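Local coordinates for fibronectin type III domain-containing protein (PDB 6P2K), which probably hydrolyses xyloglucan-type beta-glucans as a family 74 glycoside hydrolase, binds zinc, and is represented here by its N-terminal part, built from seven-bladed beta-propellers, at residues A22-N28 with P340-W345; E269-R273 with A336-V341. All coordinates share one frame. Numbering follows the deposited sequence.

A beta-propeller must pack each blade against the next and also join its last blade to its first. Both tasks appear here in the N-terminal propeller. Contact 2 (269-273 with 336-341) sets the sixth blade against the seventh, and contact 1 (22-28 with 340-345) sets the seventh against the first. They share Pro340 and Val341, their centres lie 11 Å apart, and they touch where Trp345 CE3 packs 3.9 Å from Thr339 CG2. One loop, following strand 336-338, thus faces both neighbouring blades. Both contacts lie away from the zinc sites; the side chains of Thr342 and Val341 each come within about 4 Å of a bound glycerol, probably from the crystallisation liquor.

Contact 1: residues A22-N28 with P340-W345; sequences ADPNQAN and PVTGGW
Two loops meet at the surface, each linking the first two strands of its blade, and most of their polar exchange runs through backbone carbonyls. Residues 340-345 end in a type I' turn from Thr342 to Trp345, with positive phi at Gly343 and Gly344 (74/7 and 86/11) and a weak closing bond from Trp345 N to Thr342 O (3.4 Å). CA atoms pair Pro24 with Pro340 (5.6 Å), Asn25 with Gly343 (4.6 Å) and Ala27 with Trp345 (4.6 Å). A side chain at Gly343 would collide with Pro24 O.

Trp345 (chi1 -82°, chi2 97°) gives its NE1 proton to Asp23 O (2.8 Å). Ala27 N donates to Gly343 O (3.1 Å), and Thr342 OG1, in the p rotamer, stands 2.8 Å from Pro24 O. Ala27 CA sits 3.4 Å above the centroid of the indole five-membered ring, a CH-pi contact, while Ala22 CB touches Trp345 CZ2 (3.6 Å) and Pro340 CD (3.5 Å).

Within 22-28, Asp23 OD1 accepts from Asn25 N (2.8 Å), forming an Asx turn, and from Asn25 ND2 (3.0 Å); Asp23 OD2 takes Gln26 NE2 (3.0 Å). Asn25 OD1 is satisfied by Gly68 N, and its ND2 also reaches Thr66 O, in the second blade. By this loop-to-loop contact the seventh blade meets the first, at the closing point of the N-terminal seven-bladed beta-propeller.

Contact 2: residues E269-R273 with A336-V341; sequences EVDPR and AHYTPV
Strand 265-270 runs out into a turn at 271-273 beside strand 336-338, which continues as the extended residues Thr339 and Pro340; the two segments point 24° apart. These are the first strands of adjacent blades of a beta-propeller, and they are joined through side chains: the nearest CA pairs are Glu269-His337 (7.0 Å), Asp271-Tyr338 (6.1 Å) and Pro272-Val341 (7.0 Å).

Glu269, extended with chi1 and chi2 both t, spans the gap with both carboxylate oxygens: OE1 accepts from His337 ND1 (2.6 Å) and OE2 from Tyr338 N (2.8 Å). The Tyr338 ring (chi1 m) lies between the blades, with Asp271 CB 3.7 Å from its centroid in a CH-pi contact and the Tyr338 hydroxyl hydrogen-bonded to Glu294.

Asp271 OD1 accepts from Arg273 N (2.9 Å), making an Asx turn, and forms a salt bridge with Arg273 NH1 (3.0 Å); OD2 pairs with Arg347. So oriented, Arg273 donates from NH1 to Thr339 O (2.9 Å) and from NH2 to the same oxygen (3.3 Å), with a weak bond from NH2 to Pro340 O (3.0 Å). Over one guanidinium face lies the Val341 methyl CG1, which also meets Arg273 CG at 3.6 Å.

Contact 1: residues A22-N28 with P340-W345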
ATOM      1  N   ALA B  22      -0.214  47.023  29.068  1.00 31.08           N
ATOM      2  CA  ALA B  22       1.002  47.646  28.570  1.00 28.88           C
ATOM      3  C   ALA B  22       1.534  48.665  29.567  1.00 32.35           C
ATOM      4  O   ALA B  22       0.770  49.390  30.211  1.00 33.67           O
ATOM      5  CB  ALA B  22       0.746  48.321  27.223  1.00 27.87           C
ATOM      6  N   ASP B  23       2.855  48.706  29.697  1.00 33.12           N
ATOM      7  CA  ASP B  23       3.540  49.732  30.471  1.00 32.34           C
ATOM      8  C   ASP B  23       3.532  51.015  29.648  1.00 33.78           C
ATOM      9  O   ASP B  23       4.159  51.071  28.581  1.00 32.75           O
ATOM     10  CB  ASP B  23       4.970  49.286  30.804  1.00 31.60           C
ATOM     11  CG  ASP B  23       5.703  50.254  31.726  1.00 35.38           C
ATOM     12  OD1 ASP B  23       5.305  51.436  31.829  1.00 37.81           O
ATOM     13  OD2 ASP B  23       6.702  49.829  32.345  1.00 33.17           O
ATOM     14  N   PRO B  24       2.832  52.059  30.099  1.00 34.35           N
ATOM     15  CA  PRO B  24       2.819  53.312  29.328  1.00 37.47           C
ATOM     16  C   PRO B  24       4.174  53.994  29.259  1.00 41.93           C
ATOM     17  O   PRO B  24       4.382  54.830  28.370  1.00 45.77           O
ATOM     18  CB  PRO B  24       1.796  54.175  30.079  1.00 37.46           C
ATOM     19  CG  PRO B  24       1.834  53.656  31.477  1.00 38.48           C
ATOM     20  CD  PRO B  24       2.065  52.171  31.351  1.00 36.72           C
ATOM     21  N   ASN B  25       5.103  53.660  30.157  1.00 35.64           N
ATOM     22  CA  ASN B  25       6.410  54.303  30.169  1.00 36.53           C
ATOM     23  C   ASN B  25       7.401  53.660  29.208  1.00 40.88           C
ATOM     24  O   ASN B  25       8.349  54.329  28.783  1.00 38.99           O
ATOM     25  CB  ASN B  25       7.002  54.278  31.581  1.00 45.33           C
ATOM     26  CG  ASN B  25       6.045  54.810  32.625  1.00 46.30           C
ATOM     27  OD1 ASN B  25       5.802  56.013  32.704  1.00 51.03           O
ATOM     28  ND2 ASN B  25       5.499  53.913  33.440  1.00 44.91           N
ATOM     29  N   GLN B  26       7.212  52.388  28.858  1.00 37.19           N
ATOM     30  CA  GLN B  26       8.193  51.645  28.073  1.00 39.66           C
ATOM     31  C   GLN B  26       7.468  50.843  27.004  1.00 41.58           C
ATOM     32  O   GLN B  26       6.717  49.917  27.329  1.00 38.77           O
ATOM     33  CB  GLN B  26       9.014  50.710  28.957  1.00 34.49           C
ATOM     34  CG  GLN B  26       9.727  51.346  30.124  1.00 36.94           C
ATOM     35  CD  GLN B  26      10.407  50.301  30.976  1.00 48.97           C
ATOM     36  OE1 GLN B  26      11.630  50.165  30.959  1.00 50.84           O
ATOM     37  NE2 GLN B  26       9.611  49.529  31.709  1.00 44.65           N
ATOM     38  N   ALA B  27       7.714  51.166  25.738  1.00 39.95           N
ATOM     39  CA  ALA B  27       7.152  50.368  24.659  1.00 40.16           C
ATOM     40  C   ALA B  27       7.717  48.953  24.698  1.00 39.96           C
ATOM     41  O   ALA B  27       8.882  48.743  25.047  1.00 32.28           O
ATOM     42  CB  ALA B  27       7.438  51.024  23.311  1.00 41.46           C
ATOM     43  N   ASN B  28       6.869  47.983  24.354  1.00 31.86           N
ATOM     44  CA  ASN B  28       7.152  46.550  24.330  1.00 29.91           C
ATOM     45  C   ASN B  28       7.220  45.929  25.722  1.00 32.05           C
ATOM     46  O   ASN B  28       7.554  44.741  25.841  1.00 33.53           O
ATOM     47  CB  ASN B  28       8.439  46.232  23.556  1.00 34.24           C
ATOM     48  CG  ASN B  28       8.404  46.769  22.135  1.00 38.43           C
ATOM     49  OD1 ASN B  28       7.427  46.572  21.414  1.00 39.60           O
ATOM     50  ND2 ASN B  28       9.465  47.461  21.733  1.00 34.19           N
ATOM     51  N   PRO B 340      -0.830  52.205  24.611  1.00 29.81           N
ATOM     52  CA  PRO B 340      -0.695  53.611  25.003  1.00 32.96           C
ATOM     53  C   PRO B 340      -0.096  54.442  23.879  1.00 37.01           C
ATOM     54  O   PRO B 340       0.490  53.926  22.924  1.00 38.31           O
ATOM     55  CB  PRO B 340       0.247  53.560  26.214  1.00 30.70           C
ATOM     56  CG  PRO B 340       0.170  52.150  26.712  1.00 27.75           C
ATOM     57  CD  PRO B 340      -0.095  51.298  25.510  1.00 27.07           C
ATOM     58  N   VAL B 341      -0.255  55.761  24.004  1.00 36.08           N
ATOM     59  CA  VAL B 341       0.363  56.693  23.067  1.00 39.05           C
ATOM     60  C   VAL B 341       1.736  57.153  23.530  1.00 41.47           C
ATOM     61  O   VAL B 341       2.492  57.726  22.728  1.00 42.23           O
ATOM     62  CB  VAL B 341      -0.546  57.917  22.841  1.00 41.49           C
ATOM     63  CG1 VAL B 341      -1.887  57.482  22.285  1.00 39.10           C
ATOM     64  CG2 VAL B 341      -0.743  58.668  24.141  1.00 42.71           C
ATOM     65  N   THR B 342       2.086  56.921  24.791  1.00 42.99           N
ATOM     66  CA  THR B 342       3.366  57.328  25.343  1.00 42.15           C
ATOM     67  C   THR B 342       4.381  56.191  25.253  1.00 38.75           C
ATOM     68  O   THR B 342       4.066  55.068  24.854  1.00 37.50           O
ATOM     69  CB  THR B 342       3.205  57.767  26.800  1.00 40.34           C
ATOM     70  OG1 THR B 342       2.485  56.761  27.522  1.00 38.43           O
ATOM     71  CG2 THR B 342       2.447  59.081  26.880  1.00 39.90           C
ATOM     72  N   GLY B 343       5.620  56.504  25.627  1.00 37.92           N
ATOM     73  CA  GLY B 343       6.663  55.508  25.768  1.00 37.18           C
ATOM     74  C   GLY B 343       7.241  54.964  24.483  1.00 36.65           C
ATOM     75  O   GLY B 343       8.044  54.025  24.536  1.00 36.17           O
ATOM     76  N   GLY B 344       6.876  55.519  23.331  1.00 36.52           N
ATOM     77  CA  GLY B 344       7.332  54.993  22.061  1.00 37.62           C
ATOM     78  C   GLY B 344       6.492  53.871  21.498  1.00 37.91           C
ATOM     79  O   GLY B 344       6.916  53.228  20.528  1.00 37.33           O
ATOM     80  N   TRP B 345       5.322  53.609  22.072  1.00 35.08           N
ATOM     81  CA  TRP B 345       4.465  52.543  21.573  1.00 33.93           C
ATOM     82  C   TRP B 345       3.931  52.896  20.193  1.00 35.39           C
ATOM     83  O   TRP B 345       3.612  54.053  19.911  1.00 37.08           O
ATOM     84  CB  TRP B 345       3.290  52.314  22.525  1.00 31.92           C
ATOM     85  CG  TRP B 345       3.586  51.454  23.716  1.00 30.60           C
ATOM     86  CD1 TRP B 345       3.911  51.878  24.971  1.00 29.86           C
ATOM     87  CD2 TRP B 345       3.556  50.021  23.773  1.00 27.00           C
ATOM     88  NE1 TRP B 345       4.097  50.800  25.804  1.00 28.46           N
ATOM     89  CE2 TRP B 345       3.884  49.648  25.093  1.00 26.29           C
ATOM     90  CE3 TRP B 345       3.293  49.017  22.835  1.00 26.38           C
ATOM     91  CZ2 TRP B 345       3.956  48.313  25.498  1.00 26.74           C
ATOM     92  CZ3 TRP B 345       3.362  47.691  23.239  1.00 25.49           C
ATOM     93  CH2 TRP B 345       3.693  47.354  24.558  1.00 26.54           C
TER

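Contact 2: residues E269-R273 with A336-V341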
ATOM      1  N   GLU B 269     -13.732  50.355  25.418  1.00 37.97           N
ATOM      2  CA  GLU B 269     -12.529  51.157  25.594  1.00 39.35           C
ATOM      3  C   GLU B 269     -12.361  52.086  24.403  1.00 39.99           C
ATOM      4  O   GLU B 269     -12.474  51.650  23.252  1.00 35.53           O
ATOM      5  CB  GLU B 269     -11.294  50.262  25.754  1.00 41.07           C
ATOM      6  CG  GLU B 269      -9.985  51.023  25.859  1.00 47.12           C
ATOM      7  CD  GLU B 269      -8.815  50.120  26.202  1.00 47.76           C
ATOM      8  OE1 GLU B 269      -8.933  49.332  27.163  1.00 49.80           O
ATOM      9  OE2 GLU B 269      -7.779  50.199  25.508  1.00 47.37           O
ATOM     10  N   VAL B 270     -12.094  53.362  24.683  1.00 37.42           N
ATOM     11  CA  VAL B 270     -11.858  54.355  23.643  1.00 39.45           C
ATOM     12  C   VAL B 270     -10.361  54.460  23.390  1.00 38.86           C
ATOM     13  O   VAL B 270      -9.566  54.546  24.333  1.00 37.30           O
ATOM     14  CB  VAL B 270     -12.444  55.719  24.038  1.00 44.65           C
ATOM     15  CG1 VAL B 270     -12.270  56.718  22.902  1.00 45.36           C
ATOM     16  CG2 VAL B 270     -13.909  55.580  24.411  1.00 46.39           C
ATOM     17  N   ASP B 271      -9.981  54.444  22.118  1.00 36.60           N
ATOM     18  CA  ASP B 271      -8.600  54.668  21.713  1.00 37.83           C
ATOM     19  C   ASP B 271      -8.117  56.004  22.269  1.00 41.62           C
ATOM     20  O   ASP B 271      -8.731  57.043  21.977  1.00 42.91           O
ATOM     21  CB  ASP B 271      -8.506  54.644  20.183  1.00 37.32           C
ATOM     22  CG  ASP B 271      -7.071  54.714  19.662  1.00 38.89           C
ATOM     23  OD1 ASP B 271      -6.131  54.946  20.451  1.00 37.86           O
ATOM     24  OD2 ASP B 271      -6.884  54.532  18.440  1.00 38.78           O
ATOM     25  N   PRO B 272      -7.048  56.031  23.071  1.00 42.35           N
ATOM     26  CA  PRO B 272      -6.544  57.317  23.577  1.00 43.86           C
ATOM     27  C   PRO B 272      -6.104  58.261  22.476  1.00 44.59           C
ATOM     28  O   PRO B 272      -5.875  59.444  22.755  1.00 48.92           O
ATOM     29  CB  PRO B 272      -5.364  56.910  24.471  1.00 39.34           C
ATOM     30  CG  PRO B 272      -4.950  55.569  23.962  1.00 41.02           C
ATOM     31  CD  PRO B 272      -6.221  54.900  23.527  1.00 38.92           C
ATOM     32  N   ARG B 273      -5.978  57.775  21.241  1.00 42.66           N
ATOM     33  CA  ARG B 273      -5.660  58.629  20.107  1.00 45.34           C
ATOM     34  C   ARG B 273      -6.861  59.435  19.627  1.00 46.34           C
ATOM     35  O   ARG B 273      -6.675  60.442  18.933  1.00 46.28           O
ATOM     36  CB  ARG B 273      -5.112  57.777  18.960  1.00 43.51           C
ATOM     37  CG  ARG B 273      -3.743  57.185  19.251  1.00 44.15           C
ATOM     38  CD  ARG B 273      -3.509  55.878  18.511  1.00 43.97           C
ATOM     39  NE  ARG B 273      -2.270  55.231  18.942  1.00 47.03           N
ATOM     40  CZ  ARG B 273      -2.160  54.451  20.014  1.00 47.99           C
ATOM     41  NH1 ARG B 273      -3.219  54.202  20.772  1.00 33.85           N
ATOM     42  NH2 ARG B 273      -0.989  53.912  20.326  1.00 48.22           N
ATOM     43  N   ALA B 336      -9.493  43.327  25.822  1.00 25.74           N
ATOM     44  CA  ALA B 336      -8.942  43.954  24.629  1.00 28.08           C
ATOM     45  C   ALA B 336      -8.569  45.388  24.961  1.00 29.29           C
ATOM     46  O   ALA B 336      -9.413  46.152  25.437  1.00 33.94           O
ATOM     47  CB  ALA B 336      -9.945  43.911  23.472  1.00 21.61           C
ATOM     48  N   HIS B 337      -7.316  45.751  24.702  1.00 28.21           N
ATOM     49  CA  HIS B 337      -6.812  47.076  25.027  1.00 30.14           C
ATOM     50  C   HIS B 337      -6.024  47.649  23.862  1.00 31.59           C
ATOM     51  O   HIS B 337      -5.262  46.936  23.202  1.00 33.22           O
ATOM     52  CB  HIS B 337      -5.921  47.042  26.270  1.00 26.31           C
ATOM     53  CG  HIS B 337      -6.625  46.568  27.501  1.00 31.55           C
ATOM     54  ND1 HIS B 337      -7.575  47.325  28.152  1.00 33.10           N
ATOM     55  CD2 HIS B 337      -6.518  45.415  28.201  1.00 30.70           C
ATOM     56  CE1 HIS B 337      -8.023  46.658  29.201  1.00 34.42           C
ATOM     57  NE2 HIS B 337      -7.399  45.494  29.251  1.00 33.56           N
ATOM     58  N   TYR B 338      -6.218  48.942  23.617  1.00 28.68           N
ATOM     59  CA  TYR B 338      -5.331  49.678  22.732  1.00 27.72           C
ATOM     60  C   TYR B 338      -3.985  49.896  23.414  1.00 27.64           C
ATOM     61  O   TYR B 338      -3.884  49.917  24.644  1.00 27.65           O
ATOM     62  CB  TYR B 338      -5.942  51.030  22.368  1.00 30.29           C
ATOM     63  CG  TYR B 338      -7.175  50.976  21.492  1.00 32.93           C
ATOM     64  CD1 TYR B 338      -7.092  50.609  20.155  1.00 33.59           C
ATOM     65  CD2 TYR B 338      -8.422  51.313  22.001  1.00 35.02           C
ATOM     66  CE1 TYR B 338      -8.218  50.576  19.351  1.00 34.58           C
ATOM     67  CE2 TYR B 338      -9.553  51.290  21.204  1.00 35.33           C
ATOM     68  CZ  TYR B 338      -9.444  50.918  19.881  1.00 35.57           C
ATOM     69  OH  TYR B 338     -10.564  50.887  19.082  1.00 34.38           O
ATOM     70  N   THR B 339      -2.942  50.065  22.606  1.00 27.82           N
ATOM     71  CA  THR B 339      -1.644  50.403  23.163  1.00 28.36           C
ATOM     72  C   THR B 339      -1.628  51.868  23.599  1.00 31.35           C
ATOM     73  O   THR B 339      -2.348  52.701  23.039  1.00 34.64           O
ATOM     74  CB  THR B 339      -0.525  50.153  22.151  1.00 29.86           C
ATOM     75  OG1 THR B 339      -0.763  50.918  20.961  1.00 29.30           O
ATOM     76  CG2 THR B 339      -0.428  48.674  21.800  1.00 27.54           C
ATOM     77  N   PRO B 340      -0.830  52.205  24.611  1.00 29.81           N
ATOM     78  CA  PRO B 340      -0.695  53.611  25.003  1.00 32.96           C
ATOM     79  C   PRO B 340      -0.096  54.442  23.879  1.00 37.01           C
ATOM     80  O   PRO B 340       0.490  53.926  22.924  1.00 38.31           O
ATOM     81  CB  PRO B 340       0.247  53.560  26.214  1.00 30.70           C
ATOM     82  CG  PRO B 340       0.170  52.150  26.712  1.00 27.75           C
ATOM     83  CD  PRO B 340      -0.095  51.298  25.510  1.00 27.07           C
ATOM     84  N   VAL B 341      -0.255  55.761  24.004  1.00 36.08           N
ATOM     85  CA  VAL B 341       0.363  56.693  23.067  1.00 39.05           C
ATOM     86  C   VAL B 341       1.736  57.153  23.530  1.00 41.47           C
ATOM     87  O   VAL B 341       2.492  57.726  22.728  1.00 42.23           O
ATOM     88  CB  VAL B 341      -0.546  57.917  22.841  1.00 41.49           C
ATOM     89  CG1 VAL B 341      -1.887  57.482  22.285  1.00 39.10           C
ATOM     90  CG2 VAL B 341      -0.743  58.668  24.141  1.00 42.71           C
TER